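Local coordinates for amidohydrolase (Thermotoga maritima, PDB 3OOQ), which probably hydrolyses amide bonds, perhaps those of a cyclic substrate in an allantoinase-like reaction, at residues F[91-96]-F[117-122]; F[126-131]-F[148-153]. All blocks are in the same frame, centred on the assembly; numbering follows the deposited sequence.

Both contacts are buried inside the same chain, their centres about 7 Å apart, and no residue that touches across either one is exposed. Contact 1 is a loop-to-loop meeting made of van der Waals contacts alone, with no hydrogen bond between its segments. Contact 2 is sheet: strands 125-133 and 143-153 run antiparallel and are joined by four backbone hydrogen bonds. The two are stitched together by the backbone, Val-91 O lying 2.8 Å from Gln-128 N, a probable hydrogen bond. They also differ in their outer surroundings: a second subunit reaches contact 1, whereas no other chain of the assembly touches the segments of contact 2.

Contact 1. Residues F[91-96]-F[117-122]; sequences VKALDG and IVPGSA
Ala-93 presses its single methyl against the backbone where Ile-117 passes into Val-118. Its CB sits 3.6 Å from Ile-117 O and 3.8 Å from Val-118 N, so it covers a peptide group more than a side chain. Two apolar side chains of segment 117-122 also touch the methyl: Pro-119 brings its ring carbon CD to 4.0 Å from Ala-93 CB, and Ile-117 CG1 comes to 4.1 Å from the same atom. The first torsion of Ile-117 (chi1 51°) sets CG1 between its own N and carbonyl carbon, and from there CD1 reaches across to the backbone of Leu-94, 3.9 Å from Leu-94 N. Leu-68, on another loop of the chain, packs against Ala-93 as well.

The short 3-10 turn at 93-95 presents the methyl, and it is held from within by Asp-95 N to Lys-92 O (3.0 Å) and Gly-96 N to Ala-93 O (2.9 Å). Lys-92 forms a salt bridge to Asp-146 of the same chain, while the two carboxylate oxygens of Asp-95 pair with Arg-180 and Arg-238 of a second subunit.

In the fold, Ile-117 ends strand 112-117 and bonds through its backbone to Ser-130, while Val-91 and Ala-93 bond to Gln-128. Loop 91-96 therefore takes over beside strand 125-133 close to where strand 112-117 stops.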
ATOM      1  N   VAL F  91      -4.363 -18.774  24.395  1.00 20.47           N
ATOM      2  CA  VAL F  91      -4.731 -19.729  23.352  1.00 20.04           C
ATOM      3  C   VAL F  91      -4.087 -21.095  23.618  1.00 20.13           C
ATOM      4  O   VAL F  91      -2.998 -21.175  24.187  1.00 19.89           O
ATOM      5  CB  VAL F  91      -4.456 -19.235  21.886  1.00 19.99           C
ATOM      6  CG1 VAL F  91      -5.072 -17.819  21.621  1.00 14.54           C
ATOM      7  CG2 VAL F  91      -2.965 -19.279  21.529  1.00 14.53           C
ATOM      8  N   LYS F  92      -4.773 -22.158  23.215  1.00 20.13           N
ATOM      9  CA  LYS F  92      -4.329 -23.528  23.497  1.00 20.34           C
ATOM     10  C   LYS F  92      -4.104 -24.318  22.209  1.00 20.36           C
ATOM     11  O   LYS F  92      -4.949 -24.310  21.318  1.00 20.45           O
ATOM     12  CB  LYS F  92      -5.379 -24.268  24.348  1.00 21.00           C
ATOM     13  CG  LYS F  92      -6.016 -23.472  25.488  1.00 25.93           C
ATOM     14  CD  LYS F  92      -6.972 -24.355  26.365  1.00 23.26           C
ATOM     15  CE  LYS F  92      -6.202 -25.522  27.024  1.00 27.27           C
ATOM     16  NZ  LYS F  92      -6.966 -26.239  28.119  1.00 25.94           N
ATOM     17  N   ALA F  93      -2.977 -25.016  22.119  1.00 20.48           N
ATOM     18  CA  ALA F  93      -2.753 -25.959  21.038  1.00 20.82           C
ATOM     19  C   ALA F  93      -3.894 -26.975  20.930  1.00 21.31           C
ATOM     20  O   ALA F  93      -4.263 -27.388  19.827  1.00 20.72           O
ATOM     21  CB  ALA F  93      -1.439 -26.671  21.220  1.00 21.21           C
ATOM     22  N   LEU F  94      -4.460 -27.358  22.073  1.00 21.85           N
ATOM     23  CA  LEU F  94      -5.597 -28.284  22.098  1.00 22.47           C
ATOM     24  C   LEU F  94      -6.713 -27.841  21.155  1.00 21.87           C
ATOM     25  O   LEU F  94      -7.356 -28.668  20.515  1.00 21.45           O
ATOM     26  CB  LEU F  94      -6.172 -28.420  23.524  1.00 22.66           C
ATOM     27  CG  LEU F  94      -7.197 -29.530  23.762  1.00 33.21           C
ATOM     28  CD1 LEU F  94      -6.482 -30.880  23.753  1.00 23.25           C
ATOM     29  CD2 LEU F  94      -7.981 -29.330  25.078  1.00 23.69           C
ATOM     30  N   ASP F  95      -6.944 -26.535  21.099  1.00 22.14           N
ATOM     31  CA  ASP F  95      -8.050 -25.981  20.324  1.00 22.68           C
ATOM     32  C   ASP F  95      -7.756 -25.875  18.821  1.00 23.24           C
ATOM     33  O   ASP F  95      -8.615 -25.438  18.051  1.00 23.92           O
ATOM     34  CB  ASP F  95      -8.436 -24.603  20.869  1.00 22.21           C
ATOM     35  CG  ASP F  95      -9.066 -24.664  22.257  1.00 23.17           C
ATOM     36  OD1 ASP F  95      -9.609 -25.719  22.638  1.00 21.87           O
ATOM     37  OD2 ASP F  95      -9.015 -23.643  22.971  1.00 21.88           O
ATOM     38  N   GLY F  96      -6.556 -26.271  18.409  1.00 23.08           N
ATOM     39  CA  GLY F  96      -6.179 -26.289  16.997  1.00 23.46           C
ATOM     40  C   GLY F  96      -5.848 -27.689  16.504  1.00 24.32           C
ATOM     41  O   GLY F  96      -5.577 -27.889  15.311  1.00 25.15           O
ATOM     42  N   ILE F 117       1.624 -31.352  22.156  1.00 22.71           N
ATOM     43  CA  ILE F 117       1.276 -30.405  21.121  1.00 21.96           C
ATOM     44  C   ILE F 117       1.411 -29.021  21.731  1.00 21.29           C
ATOM     45  O   ILE F 117       0.968 -28.774  22.865  1.00 21.60           O
ATOM     46  CB  ILE F 117      -0.143 -30.638  20.557  1.00 23.04           C
ATOM     47  CG1 ILE F 117      -1.172 -30.732  21.692  1.00 26.24           C
ATOM     48  CG2 ILE F 117      -0.135 -31.878  19.662  1.00 26.43           C
ATOM     49  CD1 ILE F 117      -2.642 -30.694  21.255  1.00 24.26           C
ATOM     50  N   VAL F 118       2.046 -28.124  20.989  1.00 20.67           N
ATOM     51  CA  VAL F 118       2.413 -26.810  21.503  1.00 20.01           C
ATOM     52  C   VAL F 118       2.335 -25.779  20.345  1.00 19.84           C
ATOM     53  O   VAL F 118       2.565 -26.139  19.184  1.00 19.87           O
ATOM     54  CB  VAL F 118       3.818 -26.916  22.164  1.00 20.33           C
ATOM     55  CG1 VAL F 118       4.914 -27.240  21.136  1.00 19.58           C
ATOM     56  CG2 VAL F 118       4.179 -25.715  22.976  1.00 19.42           C
ATOM     57  N   PRO F 119       1.998 -24.509  20.650  1.00 20.12           N
ATOM     58  CA  PRO F 119       2.180 -23.488  19.620  1.00 20.08           C
ATOM     59  C   PRO F 119       3.657 -23.383  19.181  1.00 20.52           C
ATOM     60  O   PRO F 119       4.571 -23.871  19.880  1.00 20.19           O
ATOM     61  CB  PRO F 119       1.743 -22.190  20.317  1.00 20.22           C
ATOM     62  CG  PRO F 119       0.887 -22.599  21.463  1.00 19.57           C
ATOM     63  CD  PRO F 119       1.450 -23.944  21.904  1.00 20.55           C
ATOM     64  N   GLY F 120       3.877 -22.765  18.021  1.00 20.45           N
ATOM     65  CA  GLY F 120       5.215 -22.524  17.493  1.00 20.83           C
ATOM     66  C   GLY F 120       5.925 -21.343  18.160  1.00 22.05           C
ATOM     67  O   GLY F 120       5.634 -20.972  19.307  1.00 22.68           O
ATOM     68  N   SER F 121       6.856 -20.745  17.431  1.00 22.11           N
ATOM     69  CA  SER F 121       7.794 -19.802  18.022  1.00 22.84           C
ATOM     70  C   SER F 121       7.663 -18.384  17.441  1.00 22.13           C
ATOM     71  O   SER F 121       8.596 -17.583  17.502  1.00 21.82           O
ATOM     72  CB  SER F 121       9.204 -20.324  17.809  1.00 23.85           C
ATOM     73  OG  SER F 121       9.481 -20.437  16.421  1.00 32.27           O
ATOM     74  N   ALA F 122       6.501 -18.083  16.876  1.00 21.01           N
ATOM     75  CA  ALA F 122       6.239 -16.741  16.365  1.00 20.47           C
ATOM     76  C   ALA F 122       6.167 -15.714  17.484  1.00 19.87           C
ATOM     77  O   ALA F 122       6.648 -14.583  17.319  1.00 20.38           O
ATOM     78  CB  ALA F 122       4.939 -16.732  15.556  1.00 19.84           C
TER

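Contact 2. Residues F[126-131]-F[148-153]; sequences GGQGSV and AGLKMA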
ATOM      1  N   GLY F 126       3.436 -17.545  23.371  1.00 19.66           N
ATOM      2  CA  GLY F 126       2.652 -18.167  22.298  1.00 20.32           C
ATOM      3  C   GLY F 126       1.341 -18.885  22.648  1.00 21.07           C
ATOM      4  O   GLY F 126       0.434 -18.948  21.815  1.00 21.30           O
ATOM      5  N   GLY F 127       1.236 -19.427  23.860  1.00 20.48           N
ATOM      6  CA  GLY F 127       0.047 -20.196  24.250  1.00 20.07           C
ATOM      7  C   GLY F 127       0.361 -21.499  24.963  1.00 20.17           C
ATOM      8  O   GLY F 127       1.522 -21.780  25.268  1.00 20.50           O
ATOM      9  N   GLN F 128      -0.666 -22.309  25.213  1.00 19.84           N
ATOM     10  CA  GLN F 128      -0.519 -23.482  26.080  1.00 19.68           C
ATOM     11  C   GLN F 128      -0.314 -24.770  25.318  1.00 19.95           C
ATOM     12  O   GLN F 128      -0.951 -25.003  24.290  1.00 20.42           O
ATOM     13  CB  GLN F 128      -1.725 -23.636  27.018  1.00 19.39           C
ATOM     14  CG  GLN F 128      -1.932 -22.443  27.922  1.00 20.77           C
ATOM     15  CD  GLN F 128      -3.362 -22.316  28.372  1.00 20.50           C
ATOM     16  OE1 GLN F 128      -3.926 -23.245  28.938  1.00 21.57           O
ATOM     17  NE2 GLN F 128      -3.966 -21.164  28.112  1.00 21.46           N
ATOM     18  N   GLY F 129       0.584 -25.603  25.846  1.00 19.80           N
ATOM     19  CA  GLY F 129       0.783 -26.964  25.379  1.00 19.49           C
ATOM     20  C   GLY F 129      -0.087 -27.940  26.164  1.00 19.32           C
ATOM     21  O   GLY F 129      -0.522 -27.622  27.270  1.00 18.31           O
ATOM     22  N   SER F 130      -0.349 -29.108  25.559  1.00 19.06           N
ATOM     23  CA  SER F 130      -1.067 -30.209  26.179  1.00 19.58           C
ATOM     24  C   SER F 130      -0.379 -31.487  25.763  1.00 20.64           C
ATOM     25  O   SER F 130       0.109 -31.579  24.646  1.00 21.26           O
ATOM     26  CB  SER F 130      -2.514 -30.273  25.655  1.00 19.56           C
ATOM     27  OG  SER F 130      -3.305 -29.205  26.143  1.00 28.64           O
ATOM     28  N   VAL F 131      -0.354 -32.491  26.636  1.00 20.77           N
ATOM     29  CA  VAL F 131       0.147 -33.806  26.259  1.00 20.10           C
ATOM     30  C   VAL F 131      -1.032 -34.660  25.849  1.00 20.51           C
ATOM     31  O   VAL F 131      -2.031 -34.746  26.560  1.00 20.55           O
ATOM     32  CB  VAL F 131       0.904 -34.516  27.408  1.00 20.87           C
ATOM     33  CG1 VAL F 131       1.448 -35.866  26.911  1.00 18.21           C
ATOM     34  CG2 VAL F 131       2.017 -33.629  27.956  1.00 17.15           C
ATOM     35  N   ALA F 148      -0.105 -28.326  29.886  1.00 21.93           N
ATOM     36  CA  ALA F 148       1.145 -28.962  30.270  1.00 21.73           C
ATOM     37  C   ALA F 148       2.327 -27.987  30.344  1.00 21.51           C
ATOM     38  O   ALA F 148       3.385 -28.310  30.884  1.00 22.42           O
ATOM     39  CB  ALA F 148       1.454 -30.122  29.341  1.00 21.96           C
ATOM     40  N   GLY F 149       2.148 -26.795  29.791  1.00 20.49           N
ATOM     41  CA  GLY F 149       3.224 -25.815  29.698  1.00 20.12           C
ATOM     42  C   GLY F 149       2.773 -24.534  29.000  1.00 18.97           C
ATOM     43  O   GLY F 149       1.753 -24.527  28.311  1.00 18.71           O
ATOM     44  N   LEU F 150       3.516 -23.449  29.214  1.00 18.46           N
ATOM     45  CA  LEU F 150       3.267 -22.201  28.516  1.00 18.19           C
ATOM     46  C   LEU F 150       4.460 -21.936  27.601  1.00 18.27           C
ATOM     47  O   LEU F 150       5.579 -21.721  28.077  1.00 19.44           O
ATOM     48  CB  LEU F 150       3.057 -21.037  29.496  1.00 18.46           C
ATOM     49  CG  LEU F 150       2.782 -19.654  28.854  1.00 19.07           C
ATOM     50  CD1 LEU F 150       1.593 -19.738  27.909  1.00 19.12           C
ATOM     51  CD2 LEU F 150       2.530 -18.581  29.920  1.00 18.87           C
ATOM     52  N   LYS F 151       4.212 -21.964  26.300  1.00 18.01           N
ATOM     53  CA  LYS F 151       5.237 -21.777  25.252  1.00 18.18           C
ATOM     54  C   LYS F 151       5.656 -20.320  25.142  1.00 18.85           C
ATOM     55  O   LYS F 151       4.803 -19.433  25.107  1.00 18.61           O
ATOM     56  CB  LYS F 151       4.678 -22.254  23.899  1.00 18.55           C
ATOM     57  CG  LYS F 151       5.602 -22.124  22.687  1.00 21.82           C
ATOM     58  CD  LYS F 151       6.969 -22.838  22.902  1.00 21.01           C
ATOM     59  CE  LYS F 151       7.867 -22.784  21.668  1.00 21.65           C
ATOM     60  NZ  LYS F 151       7.260 -23.554  20.542  1.00 22.28           N
HETATM   61  N   MSE F 152       6.967 -20.088  25.086  1.00 19.82           N
HETATM   62  CA  MSE F 152       7.535 -18.756  24.902  1.00 21.64           C
HETATM   63  C   MSE F 152       8.666 -18.887  23.908  1.00 19.80           C
HETATM   64  O   MSE F 152       9.149 -19.992  23.684  1.00 19.34           O
HETATM   65  CB  MSE F 152       8.058 -18.183  26.228  1.00 24.92           C
HETATM   66  CG  MSE F 152       6.962 -18.038  27.256  1.00 26.08           C
HETATM   67 SE   MSE F 152       7.604 -17.488  29.005  1.00 33.22          SE
HETATM   68  CE  MSE F 152       6.326 -18.491  30.095  1.00 25.52           C
ATOM     69  N   ALA F 153       9.075 -17.769  23.303  1.00 18.59           N
ATOM     70  CA  ALA F 153      10.098 -17.800  22.247  1.00 17.51           C
ATOM     71  C   ALA F 153      11.019 -16.606  22.280  1.00 17.55           C
ATOM     72  O   ALA F 153      10.565 -15.488  22.501  1.00 17.26           O
ATOM     73  CB  ALA F 153       9.451 -17.908  20.867  1.00 16.61           C
TER
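Gly-126 to Val-131 and Ala-148 to Ala-153 are antiparallel neighbours in the curled sheet of the amidohydrolase TIM-barrel fold, their directions 151° apart. Strand 125-133 lies between 112-117 and 143-153, and the latter passes the sheet on to strand 223-227 in parallel.

Four backbone bonds join the pair. Gly-126 N gives to Lys-151 O at 2.9 Å, and Lys-151 N returns a bond of 2.9 Å to Gly-127 O. Further down, Gly-129 N donates to Gly-149 O at 2.9 Å, while Ala-148 N donates to Gly-129 O at 2.7 Å. Between the two sets, Gln-128 and Leu-150 form a non-hydrogen-bonded pair, and Gln-128 CA adds a CA-H...O contact of 3.4 Å to Gly-149 O.

Segment 126-131 carries glycine at 126, 127 and 129. The backbone of Gly-127 (phi 135°, psi -173°) is one in which a CB would collide with Gly-126 O. Leu-150 leans toward Gly-127, its CD1 packed 3.3 Å from Gly-127 O, an acceptor already engaged by Lys-151 N.

The side chain of Lys-151 starts with CG anti to its N, then bends at chi2 and at chi4, and its end leads away from segment 126-131. Its NZ bonds to Pro-119 O and to His-63 NE2, a histidine of the HxH motif that in amidohydrolases generally supplies metal ligands. Gln-128 points its amide away too, NE2 bonding to Pro-89 O.

At the Val-131 end there is also an apolar touch: Val-131 CG2 rests 3.8 Å from the methyl CB of Ala-148.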